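PDB 4LRZ: PTS-dependent dihydroxyacetone kinase operon regulatory protein, which activates the dhaKLM operon from a sigma-70 promoter and represses its own expression, this chain being its N-terminal, probably sensory, part with a GAF and a PAS domain. Local coordinates for residues L236-T241 with E250-P255; K263-L268 with Q295-I300. All coordinates share one frame; numbering follows the deposited sequence.

Interaction 1 of 2, residues L236-T241 with E250-P255; sequences LRLDAT and ELLTLP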
ATOM      1  N   LEU F 236      31.704  23.318   8.204  1.00 66.45           N
ATOM      2  CA  LEU F 236      30.774  24.439   8.301  1.00 66.68           C
ATOM      3  C   LEU F 236      30.354  24.695   9.735  1.00 67.93           C
ATOM      4  O   LEU F 236      29.413  25.450   9.988  1.00 67.34           O
ATOM      5  CB  LEU F 236      29.530  24.181   7.445  1.00 65.12           C
ATOM      6  CG  LEU F 236      29.781  24.014   5.951  1.00 64.28           C
ATOM      7  CD1 LEU F 236      28.473  23.901   5.260  1.00 64.47           C
ATOM      8  CD2 LEU F 236      30.593  25.177   5.390  1.00 67.08           C
ATOM      9  N   ARG F 237      31.076  24.078  10.665  1.00 69.59           N
ATOM     10  CA  ARG F 237      30.717  24.067  12.071  1.00 71.67           C
ATOM     11  C   ARG F 237      29.196  24.137  12.356  1.00 70.24           C
ATOM     12  O   ARG F 237      28.690  25.054  13.018  1.00 70.88           O
ATOM     13  CB  ARG F 237      31.518  25.116  12.824  1.00 75.15           C
ATOM     14  CG  ARG F 237      33.002  24.750  12.940  1.00 79.74           C
ATOM     15  CD  ARG F 237      33.756  25.732  13.800  1.00 87.78           C
ATOM     16  NE  ARG F 237      33.483  27.114  13.403  1.00 92.84           N
ATOM     17  CZ  ARG F 237      32.772  27.985  14.123  1.00 95.77           C
ATOM     18  NH1 ARG F 237      32.246  27.638  15.305  1.00 95.75           N
ATOM     19  NH2 ARG F 237      32.591  29.214  13.651  1.00 97.36           N
ATOM     20  N   LEU F 238      28.478  23.155  11.815  1.00 67.89           N
ATOM     21  CA  LEU F 238      27.080  22.947  12.152  1.00 66.72           C
ATOM     22  C   LEU F 238      26.929  21.750  13.077  1.00 66.17           C
ATOM     23  O   LEU F 238      27.755  20.829  13.059  1.00 65.37           O
ATOM     24  CB  LEU F 238      26.223  22.770  10.891  1.00 64.99           C
ATOM     25  CG  LEU F 238      25.875  24.028  10.083  1.00 65.21           C
ATOM     26  CD1 LEU F 238      24.901  23.688   8.926  1.00 62.36           C
ATOM     27  CD2 LEU F 238      25.307  25.147  10.980  1.00 64.18           C
ATOM     28  N   ASP F 239      25.886  21.787  13.905  1.00 66.50           N
ATOM     29  CA  ASP F 239      25.562  20.657  14.768  1.00 66.81           C
ATOM     30  C   ASP F 239      25.188  19.429  13.952  1.00 64.26           C
ATOM     31  O   ASP F 239      24.253  19.448  13.138  1.00 62.99           O
ATOM     32  CB  ASP F 239      24.441  20.970  15.754  1.00 68.28           C
ATOM     33  CG  ASP F 239      24.066  19.754  16.607  1.00 71.18           C
ATOM     34  OD1 ASP F 239      24.778  18.727  16.584  1.00 73.86           O
ATOM     35  OD2 ASP F 239      23.053  19.818  17.315  1.00 75.01           O
ATOM     36  N   ALA F 240      25.930  18.360  14.216  1.00 63.46           N
ATOM     37  CA  ALA F 240      25.891  17.117  13.451  1.00 61.29           C
ATOM     38  C   ALA F 240      24.540  16.360  13.444  1.00 59.05           C
ATOM     39  O   ALA F 240      24.288  15.604  12.506  1.00 56.99           O
ATOM     40  CB  ALA F 240      27.046  16.177  13.931  1.00 62.72           C
ATOM     41  N   THR F 241      23.719  16.566  14.491  1.00 58.71           N
ATOM     42  CA  THR F 241      22.410  15.920  14.672  1.00 56.58           C
ATOM     43  C   THR F 241      21.198  16.882  14.801  1.00 56.03           C
ATOM     44  O   THR F 241      20.056  16.462  14.569  1.00 55.85           O
ATOM     45  CB  THR F 241      22.363  14.910  15.896  1.00 58.08           C
ATOM     46  OG1 THR F 241      22.182  15.628  17.124  1.00 57.82           O
ATOM     47  CG2 THR F 241      23.610  13.999  15.971  1.00 58.39           C
ATOM     48  N   GLU F 250      18.193  29.485   8.445  1.00 71.41           N
ATOM     49  CA  GLU F 250      18.553  29.666   9.851  1.00 73.85           C
ATOM     50  C   GLU F 250      19.665  28.733  10.343  1.00 73.36           C
ATOM     51  O   GLU F 250      19.930  28.661  11.536  1.00 74.54           O
ATOM     52  CB  GLU F 250      17.323  29.675  10.779  1.00 74.97           C
ATOM     53  CG  GLU F 250      16.462  28.423  10.792  1.00 75.47           C
ATOM     54  CD  GLU F 250      14.985  28.752  11.051  1.00 79.08           C
ATOM     55  OE1 GLU F 250      14.357  28.055  11.882  1.00 78.61           O
ATOM     56  OE2 GLU F 250      14.460  29.713  10.426  1.00 79.62           O
ATOM     57  N   LEU F 251      20.339  28.042   9.431  1.00 72.77           N
ATOM     58  CA  LEU F 251      21.490  27.246   9.840  1.00 72.94           C
ATOM     59  C   LEU F 251      22.804  27.943   9.544  1.00 74.65           C
ATOM     60  O   LEU F 251      23.653  28.062  10.421  1.00 75.86           O
ATOM     61  CB  LEU F 251      21.458  25.844   9.245  1.00 70.66           C
ATOM     62  CG  LEU F 251      20.496  24.912   9.999  1.00 69.68           C
ATOM     63  CD1 LEU F 251      20.281  23.623   9.228  1.00 64.18           C
ATOM     64  CD2 LEU F 251      20.953  24.640  11.445  1.00 69.34           C
ATOM     65  N   LEU F 252      22.963  28.416   8.317  1.00 75.44           N
ATOM     66  CA  LEU F 252      24.166  29.149   7.946  1.00 77.54           C
ATOM     67  C   LEU F 252      23.860  30.211   6.901  1.00 78.61           C
ATOM     68  O   LEU F 252      22.838  30.130   6.210  1.00 77.83           O
ATOM     69  CB  LEU F 252      25.278  28.193   7.476  1.00 76.64           C
ATOM     70  CG  LEU F 252      25.356  27.668   6.045  1.00 75.55           C
ATOM     71  CD1 LEU F 252      26.422  26.614   6.005  1.00 76.04           C
ATOM     72  CD2 LEU F 252      24.033  27.081   5.576  1.00 74.79           C
ATOM     73  N   THR F 253      24.736  31.212   6.799  1.00 80.74           N
ATOM     74  CA  THR F 253      24.580  32.229   5.761  1.00 82.19           C
ATOM     75  C   THR F 253      25.379  31.832   4.535  1.00 81.75           C
ATOM     76  O   THR F 253      26.571  31.509   4.612  1.00 81.81           O
ATOM     77  CB  THR F 253      24.946  33.644   6.251  1.00 84.70           C
ATOM     78  OG1 THR F 253      24.082  33.993   7.339  1.00 85.34           O
ATOM     79  CG2 THR F 253      24.766  34.682   5.128  1.00 85.87           C
ATOM     80  N   LEU F 254      24.685  31.840   3.408  1.00 81.85           N
ATOM     81  CA  LEU F 254      25.255  31.407   2.148  1.00 82.03           C
ATOM     82  C   LEU F 254      25.944  32.564   1.408  1.00 84.14           C
ATOM     83  O   LEU F 254      25.446  33.695   1.427  1.00 85.55           O
ATOM     84  CB  LEU F 254      24.159  30.769   1.297  1.00 80.85           C
ATOM     85  CG  LEU F 254      23.762  29.356   1.735  1.00 79.44           C
ATOM     86  CD1 LEU F 254      22.303  29.033   1.372  1.00 78.06           C
ATOM     87  CD2 LEU F 254      24.736  28.329   1.142  1.00 78.82           C
ATOM     88  N   PRO F 255      27.101  32.284   0.774  1.00 84.55           N
ATOM     89  CA  PRO F 255      27.861  33.275   0.001  1.00 86.72           C
ATOM     90  C   PRO F 255      27.032  33.879  -1.140  1.00 87.74           C
ATOM     91  O   PRO F 255      25.963  33.351  -1.474  1.00 86.94           O
ATOM     92  CB  PRO F 255      29.016  32.455  -0.595  1.00 86.12           C
ATOM     93  CG  PRO F 255      29.107  31.229   0.229  1.00 84.43           C
ATOM     94  CD  PRO F 255      27.772  30.972   0.817  1.00 83.16           C
TER
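L236, the first residue to leave helix 230-235, reaches over to L252, and the two CD1 methyls meet at 3.5 Å, a tight fit. The side chain of L252 holds its CG between the backbone N and the carbonyl carbon (chi1 84°), and the two cross obliquely in the buried part of the contact, where F275 of strand 271-276 also packs on L236. At R237 the backbone takes positive phi and psi, and the chain turns so that L238 also points at the second segment. L238 spreads its two methyls: CD1 lies 4.1 Å from L251 CB, while CD2 sits 3.4 Å from L251 O. The two leucine side chains run at about a right angle to each other, and L238 CD1 also grazes L252 CD1 at 4.4 Å. Beyond that point the segment turns away and folds on itself locally. The N of T241 donates to D239 OD1 in a nearly straight bond, 3.2 Å and 174°, arriving from above the carboxylate plane: an Asx turn. Both segments belong to the stretch of the PAS domain linking helix 230-235 to helix 256-264. The direct contact between them is apolar, apart from the L238 methyl lying against the carbonyl oxygen of L251, and no hydrogen bond across it fixes how the two segments are oriented.

Interaction 2 of 2, residues K263-L268 with Q295-I300; sequences KQAHPL and QGTSFI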
ATOM      1  N   LYS F 263      19.086  30.644  -6.570  1.00 83.52           N
ATOM      2  CA  LYS F 263      17.881  31.302  -7.105  1.00 85.52           C
ATOM      3  C   LYS F 263      17.654  30.941  -8.585  1.00 85.99           C
ATOM      4  O   LYS F 263      16.519  30.814  -9.048  1.00 86.24           O
ATOM      5  CB  LYS F 263      18.021  32.820  -6.932  1.00 87.79           C
ATOM      6  CG  LYS F 263      16.944  33.668  -7.602  1.00 91.20           C
ATOM      7  CD  LYS F 263      16.743  34.998  -6.874  1.00 94.91           C
ATOM      8  CE  LYS F 263      16.100  34.786  -5.501  1.00 94.61           C
ATOM      9  NZ  LYS F 263      15.743  36.075  -4.853  1.00 97.01           N
ATOM     10  N   GLN F 264      18.766  30.747  -9.289  1.00 86.02           N
ATOM     11  CA  GLN F 264      18.834  30.551 -10.738  1.00 87.13           C
ATOM     12  C   GLN F 264      18.779  29.059 -11.138  1.00 85.48           C
ATOM     13  O   GLN F 264      18.816  28.732 -12.339  1.00 86.03           O
ATOM     14  CB  GLN F 264      20.161  31.153 -11.213  1.00 88.09           C
ATOM     15  CG  GLN F 264      20.145  31.958 -12.492  1.00 91.45           C
ATOM     16  CD  GLN F 264      21.559  32.399 -12.871  1.00 93.42           C
ATOM     17  OE1 GLN F 264      21.939  33.552 -12.657  1.00 94.53           O
ATOM     18  NE2 GLN F 264      22.356  31.465 -13.400  1.00 92.30           N
ATOM     19  N   ALA F 265      18.700  28.175 -10.125  1.00 83.44           N
ATOM     20  CA  ALA F 265      18.725  26.700 -10.270  1.00 81.14           C
ATOM     21  C   ALA F 265      19.829  26.229 -11.214  1.00 81.09           C
ATOM     22  O   ALA F 265      19.648  25.290 -11.991  1.00 80.83           O
ATOM     23  CB  ALA F 265      17.359  26.159 -10.702  1.00 81.61           C
ATOM     24  N   HIS F 266      20.977  26.890 -11.108  1.00 81.14           N
ATOM     25  CA  HIS F 266      22.084  26.730 -12.035  1.00 82.05           C
ATOM     26  C   HIS F 266      23.242  26.020 -11.298  1.00 79.89           C
ATOM     27  O   HIS F 266      23.631  26.441 -10.220  1.00 79.05           O
ATOM     28  CB  HIS F 266      22.441  28.130 -12.610  1.00 84.40           C
ATOM     29  CG  HIS F 266      23.810  28.249 -13.225  1.00 87.84           C
ATOM     30  ND1 HIS F 266      24.810  29.029 -12.671  1.00 90.78           N
ATOM     31  CD2 HIS F 266      24.330  27.735 -14.370  1.00 90.44           C
ATOM     32  CE1 HIS F 266      25.892  28.967 -13.431  1.00 91.64           C
ATOM     33  NE2 HIS F 266      25.629  28.185 -14.464  1.00 91.75           N
ATOM     34  N   PRO F 267      23.756  24.913 -11.863  1.00 79.08           N
ATOM     35  CA  PRO F 267      24.842  24.129 -11.262  1.00 77.94           C
ATOM     36  C   PRO F 267      26.186  24.868 -11.108  1.00 78.78           C
ATOM     37  O   PRO F 267      26.457  25.818 -11.840  1.00 80.75           O
ATOM     38  CB  PRO F 267      24.996  22.951 -12.230  1.00 77.96           C
ATOM     39  CG  PRO F 267      24.361  23.400 -13.501  1.00 80.02           C
ATOM     40  CD  PRO F 267      23.228  24.268 -13.076  1.00 79.83           C
ATOM     41  N   LEU F 268      27.014  24.424 -10.166  1.00 77.60           N
ATOM     42  CA  LEU F 268      28.355  24.970  -9.958  1.00 78.57           C
ATOM     43  C   LEU F 268      29.304  23.816  -9.724  1.00 78.80           C
ATOM     44  O   LEU F 268      29.025  22.964  -8.883  1.00 77.76           O
ATOM     45  CB  LEU F 268      28.390  25.879  -8.732  1.00 77.88           C
ATOM     46  CG  LEU F 268      27.767  27.268  -8.819  1.00 78.39           C
ATOM     47  CD1 LEU F 268      27.642  27.865  -7.436  1.00 77.25           C
ATOM     48  CD2 LEU F 268      28.598  28.184  -9.726  1.00 81.01           C
ATOM     49  N   GLN F 295       7.709  18.702  -7.716  1.00 58.01           N
ATOM     50  CA  GLN F 295       7.364  19.577  -6.565  1.00 58.08           C
ATOM     51  C   GLN F 295       8.253  20.801  -6.272  1.00 57.04           C
ATOM     52  O   GLN F 295       7.968  21.559  -5.330  1.00 57.59           O
ATOM     53  CB  GLN F 295       7.111  18.780  -5.267  1.00 56.57           C
ATOM     54  CG  GLN F 295       8.142  17.743  -4.965  1.00 55.77           C
ATOM     55  CD  GLN F 295       7.759  16.402  -5.558  1.00 57.66           C
ATOM     56  OE1 GLN F 295       8.434  15.882  -6.457  1.00 57.85           O
ATOM     57  NE2 GLN F 295       6.655  15.840  -5.073  1.00 57.00           N
ATOM     58  N   GLY F 296       9.298  21.004  -7.066  1.00 55.61           N
ATOM     59  CA  GLY F 296      10.247  22.084  -6.826  1.00 54.30           C
ATOM     60  C   GLY F 296      11.693  21.625  -7.008  1.00 52.87           C
ATOM     61  O   GLY F 296      11.976  20.474  -7.386  1.00 51.26           O
ATOM     62  N   THR F 297      12.622  22.528  -6.742  1.00 51.97           N
ATOM     63  CA  THR F 297      14.022  22.189  -6.888  1.00 50.74           C
ATOM     64  C   THR F 297      14.610  21.953  -5.514  1.00 48.86           C
ATOM     65  O   THR F 297      14.332  22.698  -4.594  1.00 50.17           O
ATOM     66  CB  THR F 297      14.804  23.297  -7.650  1.00 51.70           C
ATOM     67  OG1 THR F 297      14.065  23.654  -8.824  1.00 52.87           O
ATOM     68  CG2 THR F 297      16.208  22.819  -8.052  1.00 50.27           C
ATOM     69  N   SER F 298      15.376  20.876  -5.394  1.00 46.68           N
ATOM     70  CA  SER F 298      16.157  20.542  -4.223  1.00 44.48           C
ATOM     71  C   SER F 298      17.622  20.707  -4.617  1.00 44.67           C
ATOM     72  O   SER F 298      17.948  20.758  -5.828  1.00 44.40           O
ATOM     73  CB  SER F 298      15.907  19.085  -3.826  1.00 43.05           C
ATOM     74  OG  SER F 298      14.640  18.931  -3.233  1.00 44.05           O
ATOM     75  N   PHE F 299      18.503  20.748  -3.607  1.00 43.86           N
ATOM     76  CA  PHE F 299      19.919  20.975  -3.835  1.00 44.37           C
ATOM     77  C   PHE F 299      20.824  20.032  -3.089  1.00 43.70           C
ATOM     78  O   PHE F 299      20.503  19.579  -2.004  1.00 43.54           O
ATOM     79  CB  PHE F 299      20.282  22.419  -3.503  1.00 45.17           C
ATOM     80  CG  PHE F 299      19.621  23.421  -4.409  1.00 47.20           C
ATOM     81  CD1 PHE F 299      20.182  23.732  -5.655  1.00 47.59           C
ATOM     82  CD2 PHE F 299      18.415  24.033  -4.036  1.00 48.69           C
ATOM     83  CE1 PHE F 299      19.571  24.657  -6.504  1.00 48.63           C
ATOM     84  CE2 PHE F 299      17.782  24.970  -4.893  1.00 50.12           C
ATOM     85  CZ  PHE F 299      18.364  25.275  -6.128  1.00 47.55           C
ATOM     86  N   ILE F 300      21.943  19.698  -3.715  1.00 44.02           N
ATOM     87  CA  ILE F 300      23.040  19.089  -2.996  1.00 43.72           C
ATOM     88  C   ILE F 300      24.258  19.979  -3.114  1.00 44.25           C
ATOM     89  O   ILE F 300      24.568  20.461  -4.200  1.00 45.26           O
ATOM     90  CB  ILE F 300      23.415  17.717  -3.514  1.00 43.41           C
ATOM     91  CG1 ILE F 300      22.263  16.747  -3.298  1.00 41.82           C
ATOM     92  CG2 ILE F 300      24.692  17.221  -2.764  1.00 42.56           C
ATOM     93  CD1 ILE F 300      22.564  15.361  -3.831  1.00 40.42           C
TER
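A positive phi at A265 (46°), with psi positive as well, turns the chain out of helix 256-264 and brings the CA and CB of this residue up to F299 and T297. On the strand side, T297 has chi1 -48° to OG1, which leaves CG2 roughly anti to the backbone N and extended to the helix end. That methyl meets A265 CB at 4.4 Å, one methyl against another with no polar component. The CB of F299 leaves at a slant to the helix end, and its side-chain torsions (chi1 -65°) carry the ring back, so that CE1 comes to 4.4 Å from A265 CA, which lies at the ring's edge, near its plane. The ring therefore meets the turn edge-on. The closest backbone approach of the two segments is the 7.3 Å between A265 CA and T297 CA. No hydrogen bond crosses between them, and the buried surface is small, 99 Å² in all.

In the PAS fold an antiparallel five-stranded sheet of order 2-1-5-4-3 carries helices over one face, and strand 296-304 is its central strand. T297 and F299, two residues apart, face the helix-bearing side, and the contact lays the residue just past helix 256-264 against that face. The F299 ring also meets that of W219, the two planes tilted against each other, and touches L288 of strand 281-293. The alternate residues S298 and I300 turn to the other face, where R200 and Q204 of the second subunit pack on them.

After A265 the chain runs on through H266 and P267 to L268, whose backbone pairs with L288, while P267 rests on P290.

How the interactions relate
Both interactions belong to the PAS domain at the C-terminal end of the chain, and they follow each other in series: interaction 1 closes before interaction 2 opens. Their centres are 18 Å apart and their nearest atoms about 8 Å apart, so they do not touch. Helix 256-264 connects them, since segment 250-255 leads into it and segment 263-268 leaves it. Interaction 1 thus joins two parts of the connection preceding that helix, whereas interaction 2 has the residue just after the helix against the central strand. The two contacts therefore lie before and after one helix of the domain, and only the second has a strand of the sheet as a partner.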